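Local coordinates for protein insecticidal Delta-Endotoxin Cry8Ea1 (Bacillus Thuringiensis, PDB 3EB7) that is toxic to larvae of the soil pest Holotrichia parallela, probably by binding midgut receptors and forming membrane pores, as other three-domain Cry toxins do, at residues 245-250 against 426-431; 334-339 against 364-369; 343-348 against 392-397. All blocks are in the same frame, centred on the assembly; numbering follows the deposited sequence.

How the contacts relate
All three contacts lie in the central beta-prism domain, built of three antiparallel sheets and implicated in receptor binding in related Cry toxins. Contact 1 ties the loop after strand 241-243 to strand 427-434, contact 2 brings the end of strand 330-335 and the turn after it against strand 357-369 of another sheet, and contact 3 pairs strands 340-352 and 389-394 of that sheet. Centres lie about 18 Å (1-2), 10 Å (1-3) and 14 Å (2-3) apart. Along the chain contact 1's segments come first and last, those of 2 and 3 alternating between. Phe430 packs contact 1 against Thr344 and Val364; probable hydrogen bonds from Val365 and Asp367 to Leu345 and Lys343 put contacts 2 and 3 on neighbouring strands.

Contact 1: 245-250 against 426-431; sequences DPIGAI and DVPVFS
The methyl CD1 of Ile247 sits squarely over one face of the Phe430 ring, 3.4 Å from the ring centroid and only 8° off its normal, a CH-pi contact in which CD1 has all six ring carbons about equally near. Around the same ring, Leu416, Thr344, Ser346 and Val364 supply further packing from neighbouring strands. This is the interior of a beta-prism, the central domain of three-domain Cry toxins: 426-431 belongs to a strand of a short three-stranded sheet, and 245-250 is the loop that follows strand 241-243 of that sheet and continues alongside 427-431. In Ile247, chi2 165° puts CD1 anti to CA, extending the branch to the ring; the two side chains cross at about a right angle.

One direct backbone hydrogen bond fixes the loop: Ile247 N donates to Pro428 O at 2.9 Å, nearly straight at 174° and almost along the C=O axis. Ile247 is also the centre of an inverse gamma turn, closed by a weak bond of 3.0 Å from Gly248 N to Pro246 O. On the N-terminal side of Ile247 the Pro246 ring packs against two valines, CB on Val427 CG1 at 3.6 Å and CG on Val429 CG2 at 3.8 Å; Trp256 touches both Pro246 and Val427.

Two waters bridge the backbones on either side of the direct bond. One donates to Asp245 O and accepts from Phe430 N, whereas the other uses both its hydrogens, donating to Ile247 O at 2.7 Å and to Asp426 O at 2.8 Å.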
loop_
_atom_site.group_PDB
_atom_site.type_symbol
_atom_site.label_atom_id
_atom_site.label_comp_id
_atom_site.label_asym_id
_atom_site.label_seq_id
_atom_site.Cartn_x
_atom_site.Cartn_y
_atom_site.Cartn_z
ATOM N N ASP A 245 4.243 -14.677 2.870
ATOM C CA ASP A 245 5.376 -15.615 2.834
ATOM C C ASP A 245 4.989 -16.867 2.019
ATOM O O ASP A 245 3.838 -17.250 1.981
ATOM C CB ASP A 245 5.866 -16.002 4.239
ATOM C CG ASP A 245 6.606 -14.861 4.999
ATOM O OD1 ASP A 245 6.913 -13.749 4.488
ATOM O OD2 ASP A 245 6.881 -15.096 6.195
ATOM N N PRO A 246 5.961 -17.499 1.337
ATOM C CA PRO A 246 5.626 -18.726 0.628
ATOM C C PRO A 246 4.961 -19.809 1.544
ATOM O O PRO A 246 5.321 -19.948 2.743
ATOM C CB PRO A 246 6.994 -19.189 0.095
ATOM C CG PRO A 246 7.771 -17.972 -0.064
ATOM C CD PRO A 246 7.373 -17.111 1.126
ATOM N N ILE A 247 3.993 -20.556 0.988
ATOM C CA ILE A 247 3.219 -21.518 1.771
ATOM C C ILE A 247 3.909 -22.873 1.733
ATOM O O ILE A 247 3.520 -23.801 0.983
ATOM C CB ILE A 247 1.729 -21.573 1.337
ATOM C CG1 ILE A 247 1.162 -20.135 1.298
ATOM C CG2 ILE A 247 0.929 -22.416 2.348
ATOM C CD1 ILE A 247 -0.145 -19.989 0.570
ATOM N N GLY A 248 4.975 -22.954 2.525
ATOM C CA GLY A 248 5.816 -24.138 2.657
ATOM C C GLY A 248 6.201 -24.260 4.125
ATOM O O GLY A 248 6.305 -23.265 4.843
ATOM N N ALA A 249 6.396 -25.492 4.572
ATOM C CA ALA A 249 6.675 -25.749 5.959
ATOM C C ALA A 249 8.095 -25.273 6.308
ATOM O O ALA A 249 9.011 -25.387 5.502
ATOM C CB ALA A 249 6.494 -27.249 6.257
ATOM N N ILE A 250 8.260 -24.752 7.526
ATOM C CA ILE A 250 9.566 -24.257 8.009
ATOM C C ILE A 250 9.764 -24.718 9.429
ATOM O O ILE A 250 8.863 -24.603 10.254
ATOM C CB ILE A 250 9.683 -22.724 7.901
ATOM C CG1 ILE A 250 10.054 -22.308 6.457
ATOM C CG2 ILE A 250 10.748 -22.152 8.860
ATOM C CD1 ILE A 250 9.817 -20.834 6.156
ATOM N N ASP A 426 6.830 -28.058 -3.885
ATOM C CA ASP A 426 5.561 -27.520 -4.416
ATOM C C ASP A 426 5.065 -26.436 -3.472
ATOM O O ASP A 426 4.461 -26.728 -2.411
ATOM C CB ASP A 426 4.519 -28.632 -4.573
ATOM C CG ASP A 426 5.002 -29.777 -5.490
ATOM O OD1 ASP A 426 5.816 -29.517 -6.414
ATOM O OD2 ASP A 426 4.561 -30.941 -5.309
ATOM N N VAL A 427 5.396 -25.197 -3.822
ATOM C CA VAL A 427 5.144 -24.070 -2.955
ATOM C C VAL A 427 4.466 -22.884 -3.680
ATOM O O VAL A 427 5.070 -22.261 -4.551
ATOM C CB VAL A 427 6.450 -23.561 -2.238
ATOM C CG1 VAL A 427 6.121 -22.445 -1.291
ATOM C CG2 VAL A 427 7.158 -24.663 -1.486
ATOM N N PRO A 428 3.208 -22.580 -3.306
ATOM C CA PRO A 428 2.507 -21.368 -3.772
ATOM C C PRO A 428 2.840 -20.093 -2.989
ATOM O O PRO A 428 3.260 -20.148 -1.823
ATOM C CB PRO A 428 1.016 -21.729 -3.618
ATOM C CG PRO A 428 0.949 -22.904 -2.617
ATOM C CD PRO A 428 2.366 -23.433 -2.420
ATOM N N VAL A 429 2.688 -18.945 -3.647
ATOM C CA VAL A 429 2.795 -17.651 -2.975
ATOM C C VAL A 429 1.487 -16.924 -3.276
ATOM O O VAL A 429 0.989 -16.972 -4.401
ATOM C CB VAL A 429 4.065 -16.845 -3.471
ATOM C CG1 VAL A 429 4.042 -15.402 -3.045
ATOM C CG2 VAL A 429 5.333 -17.489 -2.954
ATOM N N PHE A 430 0.903 -16.297 -2.262
ATOM C CA PHE A 430 -0.312 -15.484 -2.451
ATOM C C PHE A 430 0.078 -14.010 -2.539
ATOM O O PHE A 430 0.913 -13.540 -1.768
ATOM C CB PHE A 430 -1.288 -15.699 -1.290
ATOM C CG PHE A 430 -1.947 -17.080 -1.231
ATOM C CD1 PHE A 430 -2.744 -17.426 -0.127
ATOM C CD2 PHE A 430 -1.798 -18.025 -2.239
ATOM C CE1 PHE A 430 -3.386 -18.701 -0.052
ATOM C CE2 PHE A 430 -2.441 -19.310 -2.160
ATOM C CZ PHE A 430 -3.225 -19.632 -1.106
ATOM N N SER A 431 -0.489 -13.298 -3.504
ATOM C CA SER A 431 -0.397 -11.834 -3.563
ATOM C C SER A 431 -1.739 -11.179 -3.275
ATOM O O SER A 431 -2.795 -11.765 -3.469
ATOM C CB SER A 431 0.162 -11.339 -4.916
ATOM O OG SER A 431 -0.811 -11.450 -5.936
HETATM O O HOH W 1 2.013 -16.535 0.356
HETATM O O HOH W 2 4.259 -26.323 0.374
#

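Contact 2: 334-339 against 364-369; sequences IGFTGF and VVFDAI
In Phe366, chi1 -46° sets CG anti to the carbonyl carbon, and chi2 82° turns the ring so that a face meets CZ, the tip atom of Phe336. The pair is T-shaped: the edge of Phe336 faces the plane of Phe366, with centroids 5.5 Å apart and planes at 69°. CZ stands over the Phe366 face 3.8 Å above the plane, offset toward the rim, and Val364 CG1 lies against the opposite face, so the ring is held from both sides. Ile334 works on both aromatics, its CG2 over a face of Phe336 and its CD1 3.7 Å from Phe366 CE1.

These groups fill the core of the beta-prism, where the end of edge strand 330-335 in one sheet approaches strand 357-369 in the next; Phe379 of the latter's sheet adds edge-to-face contacts with Phe336 and Phe339.

After strand 330-335 the chain reverses in a type II turn from Phe336 to Phe339, with Gly338 at positive phi and Phe339 N bonded to Phe336 O at 2.8 Å. Phe339 CD2 then rests 3.6 Å from Ala368 CB, while Phe339 CA makes a CA-H...O contact of 3.6 Å with Ile369 O.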
loop_
_atom_site.group_PDB
_atom_site.type_symbol
_atom_site.label_atom_id
_atom_site.label_comp_id
_atom_site.label_asym_id
_atom_site.label_seq_id
_atom_site.Cartn_x
_atom_site.Cartn_y
_atom_site.Cartn_z
ATOM N N ILE A 334 -12.669 -23.116 -8.531
ATOM C CA ILE A 334 -13.227 -22.139 -7.605
ATOM C C ILE A 334 -13.560 -20.852 -8.351
ATOM O O ILE A 334 -12.667 -20.212 -8.929
ATOM C CB ILE A 334 -12.259 -21.844 -6.399
ATOM C CG1 ILE A 334 -11.863 -23.150 -5.658
ATOM C CG2 ILE A 334 -12.908 -20.860 -5.454
ATOM C CD1 ILE A 334 -10.768 -22.988 -4.570
ATOM N N GLY A 335 -14.842 -20.488 -8.395
ATOM C CA GLY A 335 -15.252 -19.216 -9.034
ATOM C C GLY A 335 -15.098 -18.053 -8.040
ATOM O O GLY A 335 -15.663 -18.105 -6.958
ATOM N N PHE A 336 -14.327 -17.023 -8.396
ATOM C CA PHE A 336 -13.947 -15.963 -7.448
ATOM C C PHE A 336 -14.455 -14.569 -7.907
ATOM O O PHE A 336 -14.249 -13.564 -7.200
ATOM C CB PHE A 336 -12.417 -15.894 -7.308
ATOM C CG PHE A 336 -11.807 -16.808 -6.253
ATOM C CD1 PHE A 336 -10.767 -17.653 -6.585
ATOM C CD2 PHE A 336 -12.222 -16.779 -4.927
ATOM C CE1 PHE A 336 -10.150 -18.482 -5.626
ATOM C CE2 PHE A 336 -11.613 -17.619 -3.955
ATOM C CZ PHE A 336 -10.564 -18.457 -4.322
ATOM N N THR A 337 -15.112 -14.515 -9.072
ATOM C CA THR A 337 -15.613 -13.268 -9.650
ATOM C C THR A 337 -16.427 -12.454 -8.667
ATOM O O THR A 337 -17.401 -12.966 -8.092
ATOM C CB THR A 337 -16.373 -13.504 -10.990
ATOM O OG1 THR A 337 -15.521 -14.253 -11.836
ATOM C CG2 THR A 337 -16.690 -12.216 -11.746
ATOM N N GLY A 338 -15.985 -11.205 -8.464
ATOM C CA GLY A 338 -16.580 -10.253 -7.549
ATOM C C GLY A 338 -16.292 -10.467 -6.079
ATOM O O GLY A 338 -16.675 -9.649 -5.263
ATOM N N PHE A 339 -15.624 -11.565 -5.736
ATOM C CA PHE A 339 -15.309 -11.900 -4.341
ATOM C C PHE A 339 -13.974 -11.330 -3.850
ATOM O O PHE A 339 -12.901 -11.559 -4.453
ATOM C CB PHE A 339 -15.245 -13.432 -4.141
ATOM C CG PHE A 339 -16.590 -14.092 -3.880
ATOM C CD1 PHE A 339 -17.161 -14.926 -4.835
ATOM C CD2 PHE A 339 -17.255 -13.905 -2.667
ATOM C CE1 PHE A 339 -18.383 -15.540 -4.619
ATOM C CE2 PHE A 339 -18.508 -14.546 -2.417
ATOM C CZ PHE A 339 -19.063 -15.368 -3.407
ATOM N N VAL A 364 -6.370 -25.429 1.990
ATOM C CA VAL A 364 -6.532 -23.957 2.059
ATOM C C VAL A 364 -8.001 -23.580 2.280
ATOM O O VAL A 364 -8.852 -23.981 1.509
ATOM C CB VAL A 364 -6.023 -23.197 0.763
ATOM C CG1 VAL A 364 -6.121 -21.674 0.968
ATOM C CG2 VAL A 364 -4.609 -23.600 0.411
ATOM N N VAL A 365 -8.273 -22.809 3.321
ATOM C CA VAL A 365 -9.604 -22.206 3.534
ATOM C C VAL A 365 -9.588 -20.719 3.090
ATOM O O VAL A 365 -8.810 -19.920 3.634
ATOM C CB VAL A 365 -10.036 -22.325 5.021
ATOM C CG1 VAL A 365 -11.429 -21.744 5.229
ATOM C CG2 VAL A 365 -10.009 -23.811 5.476
ATOM N N PHE A 366 -10.398 -20.377 2.088
ATOM C CA PHE A 366 -10.547 -19.000 1.627
ATOM C C PHE A 366 -11.848 -18.383 2.185
ATOM O O PHE A 366 -12.963 -18.792 1.793
ATOM C CB PHE A 366 -10.609 -18.910 0.088
ATOM C CG PHE A 366 -9.543 -19.732 -0.667
ATOM C CD1 PHE A 366 -9.730 -21.111 -0.901
ATOM C CD2 PHE A 366 -8.401 -19.111 -1.199
ATOM C CE1 PHE A 366 -8.769 -21.879 -1.615
ATOM C CE2 PHE A 366 -7.443 -19.850 -1.945
ATOM C CZ PHE A 366 -7.629 -21.232 -2.161
ATOM N N ASP A 367 -11.725 -17.380 3.047
ATOM C CA ASP A 367 -12.912 -16.693 3.537
ATOM C C ASP A 367 -13.189 -15.531 2.623
ATOM O O ASP A 367 -12.318 -14.705 2.402
ATOM C CB ASP A 367 -12.735 -16.210 4.956
ATOM C CG ASP A 367 -12.560 -17.344 5.951
ATOM O OD1 ASP A 367 -13.185 -18.424 5.789
ATOM O OD2 ASP A 367 -11.832 -17.136 6.941
ATOM N N ALA A 368 -14.392 -15.491 2.066
ATOM C CA ALA A 368 -14.712 -14.528 1.042
ATOM C C ALA A 368 -16.012 -13.783 1.324
ATOM O O ALA A 368 -16.951 -14.314 1.951
ATOM C CB ALA A 368 -14.783 -15.222 -0.344
ATOM N N ILE A 369 -16.041 -12.541 0.850
ATOM C CA ILE A 369 -17.236 -11.724 0.842
ATOM C C ILE A 369 -17.374 -11.002 -0.503
ATOM O O ILE A 369 -16.392 -10.665 -1.154
ATOM C CB ILE A 369 -17.232 -10.703 2.026
ATOM C CG1 ILE A 369 -18.600 -10.041 2.205
ATOM C CG2 ILE A 369 -16.121 -9.629 1.862
ATOM C CD1 ILE A 369 -18.692 -9.275 3.512
#

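Contact 3: 343-348 against 392-397; sequences KTLSTA and EKDSEV
Backbone hydrogen bonds between Ser346 and Lys393 form the centre of this antiparallel pairing: Ser346 N donates to Lys393 O at 2.8 Å, and Lys393 N returns the bond to Ser346 O at 2.7 Å. Leu345 with Asp394 and Thr347 with Glu392 are the flanking non-hydrogen-bonded pairs.

At Ser395 a side chain takes over part of the pairing. Ser395 N still donates to Thr344 O at 3.0 Å, but Thr344 N is met by OG of Ser395, which lies between its own N and carbonyl carbon (chi1 69°) and accepts at 3.1 Å with a nearly straight 170° angle. A water joins Thr344 OG1 and Ser346 OG and adds a weak bond to Lys393 O, serving the polar atoms on the face that looks toward Phe430.

The charged contacts lie at the Lys343 end. Lys343 NZ makes a long salt bridge of 3.9 Å to Asp394 OD2 but stays 4.4 Å from Glu396 OE2, beyond a salt bridge; Glu396 OE1 is bonded to Asn408. The same Asp394 OD2 takes Glu396 N from above the carboxylate plane at 3.1 Å, a capping bond from Asp394, at the N-cap position of a weakly bonded helical turn.

Among aliphatic contacts, Lys343 CD packs against the Glu396 carboxylate, and Leu345 CD2 lies 3.6 Å from Asp394 CB, on the face shared with Thr347 and Glu392.

Strand 389-394 is thereby held as the outermost strand beside 340-352, completing the 3-2-1-4 order of a four-stranded Greek-key sheet, as expected in the Cry toxin beta-prism.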
loop_
_atom_site.group_PDB
_atom_site.type_symbol
_atom_site.label_atom_id
_atom_site.label_comp_id
_atom_site.label_asym_id
_atom_site.label_seq_id
_atom_site.Cartn_x
_atom_site.Cartn_y
_atom_site.Cartn_z
ATOM N N LYS A 343 -9.287 -13.604 3.931
ATOM C CA LYS A 343 -8.454 -14.438 4.794
ATOM C C LYS A 343 -8.255 -15.782 4.161
ATOM O O LYS A 343 -9.173 -16.343 3.578
ATOM C CB LYS A 343 -9.084 -14.618 6.176
ATOM C CG LYS A 343 -8.317 -15.612 7.074
ATOM C CD LYS A 343 -8.630 -15.396 8.535
ATOM C CE LYS A 343 -9.390 -16.508 9.144
ATOM N NZ LYS A 343 -8.547 -17.288 10.077
ATOM N N THR A 344 -7.026 -16.277 4.234
ATOM C CA THR A 344 -6.706 -17.600 3.803
ATOM C C THR A 344 -6.085 -18.238 5.019
ATOM O O THR A 344 -5.335 -17.577 5.756
ATOM C CB THR A 344 -5.702 -17.630 2.592
ATOM O OG1 THR A 344 -4.465 -16.977 2.935
ATOM C CG2 THR A 344 -6.327 -16.970 1.348
ATOM N N LEU A 345 -6.420 -19.509 5.240
ATOM C CA LEU A 345 -5.786 -20.297 6.270
ATOM C C LEU A 345 -5.265 -21.521 5.552
ATOM O O LEU A 345 -6.047 -22.280 5.017
ATOM C CB LEU A 345 -6.812 -20.631 7.355
ATOM C CG LEU A 345 -6.343 -21.147 8.735
ATOM C CD1 LEU A 345 -6.121 -22.630 8.674
ATOM C CD2 LEU A 345 -5.081 -20.501 9.289
ATOM N N SER A 346 -3.941 -21.698 5.486
ATOM C CA SER A 346 -3.373 -22.757 4.662
ATOM C C SER A 346 -2.597 -23.736 5.500
ATOM O O SER A 346 -1.963 -23.347 6.490
ATOM C CB SER A 346 -2.437 -22.209 3.583
ATOM O OG SER A 346 -2.982 -21.083 2.904
ATOM N N THR A 347 -2.608 -24.997 5.080
ATOM C CA THR A 347 -1.799 -25.989 5.716
ATOM C C THR A 347 -0.621 -26.365 4.806
ATOM O O THR A 347 -0.774 -27.047 3.798
ATOM C CB THR A 347 -2.655 -27.221 6.108
ATOM O OG1 THR A 347 -3.709 -26.799 6.980
ATOM C CG2 THR A 347 -1.813 -28.298 6.811
ATOM N N ALA A 348 0.563 -25.908 5.172
ATOM C CA ALA A 348 1.756 -26.339 4.521
ATOM C C ALA A 348 2.182 -27.703 5.122
ATOM O O ALA A 348 2.529 -27.802 6.313
ATOM C CB ALA A 348 2.833 -25.270 4.660
ATOM N N GLU A 392 0.170 -24.284 10.005
ATOM C CA GLU A 392 -0.957 -23.441 9.631
ATOM C C GLU A 392 -0.444 -22.046 9.304
ATOM O O GLU A 392 0.179 -21.408 10.149
ATOM C CB GLU A 392 -1.986 -23.361 10.772
ATOM C CG GLU A 392 -2.751 -24.665 11.060
ATOM C CD GLU A 392 -3.938 -24.921 10.089
ATOM O OE1 GLU A 392 -5.129 -24.780 10.516
ATOM O OE2 GLU A 392 -3.682 -25.260 8.909
ATOM N N LYS A 393 -0.688 -21.571 8.079
ATOM C CA LYS A 393 -0.339 -20.211 7.730
ATOM C C LYS A 393 -1.650 -19.400 7.636
ATOM O O LYS A 393 -2.582 -19.762 6.932
ATOM C CB LYS A 393 0.497 -20.138 6.443
ATOM C CG LYS A 393 1.548 -21.224 6.203
ATOM C CD LYS A 393 2.655 -21.329 7.245
ATOM C CE LYS A 393 3.722 -20.184 7.146
ATOM N NZ LYS A 393 4.150 -19.770 5.740
ATOM N N ASP A 394 -1.735 -18.349 8.440
ATOM C CA ASP A 394 -2.943 -17.574 8.617
ATOM C C ASP A 394 -2.562 -16.231 8.084
ATOM O O ASP A 394 -1.677 -15.581 8.612
ATOM C CB ASP A 394 -3.295 -17.521 10.112
ATOM C CG ASP A 394 -4.449 -16.561 10.441
ATOM O OD1 ASP A 394 -4.819 -16.483 11.642
ATOM O OD2 ASP A 394 -4.988 -15.879 9.544
ATOM N N SER A 395 -3.227 -15.816 7.017
ATOM C CA SER A 395 -2.843 -14.596 6.314
ATOM C C SER A 395 -3.000 -13.329 7.173
ATOM O O SER A 395 -2.289 -12.311 6.980
ATOM C CB SER A 395 -3.620 -14.485 4.991
ATOM O OG SER A 395 -4.981 -14.233 5.225
ATOM N N GLU A 396 -3.914 -13.394 8.135
ATOM C CA GLU A 396 -4.191 -12.241 9.010
ATOM C C GLU A 396 -3.065 -11.935 9.968
ATOM O O GLU A 396 -3.088 -10.911 10.616
ATOM C CB GLU A 396 -5.485 -12.425 9.818
ATOM C CG GLU A 396 -6.731 -12.379 8.953
ATOM C CD GLU A 396 -7.995 -12.331 9.793
ATOM O OE1 GLU A 396 -8.926 -11.584 9.407
ATOM O OE2 GLU A 396 -8.044 -13.034 10.844
ATOM N N VAL A 397 -2.097 -12.820 10.081
ATOM C CA VAL A 397 -0.887 -12.538 10.827
ATOM C C VAL A 397 -0.016 -11.500 10.045
ATOM O O VAL A 397 0.554 -10.573 10.624
ATOM C CB VAL A 397 -0.113 -13.881 11.143
ATOM C CG1 VAL A 397 1.292 -13.618 11.710
ATOM C CG2 VAL A 397 -0.922 -14.739 12.106
HETATM O O HOH W 3 -2.693 -18.450 3.874
#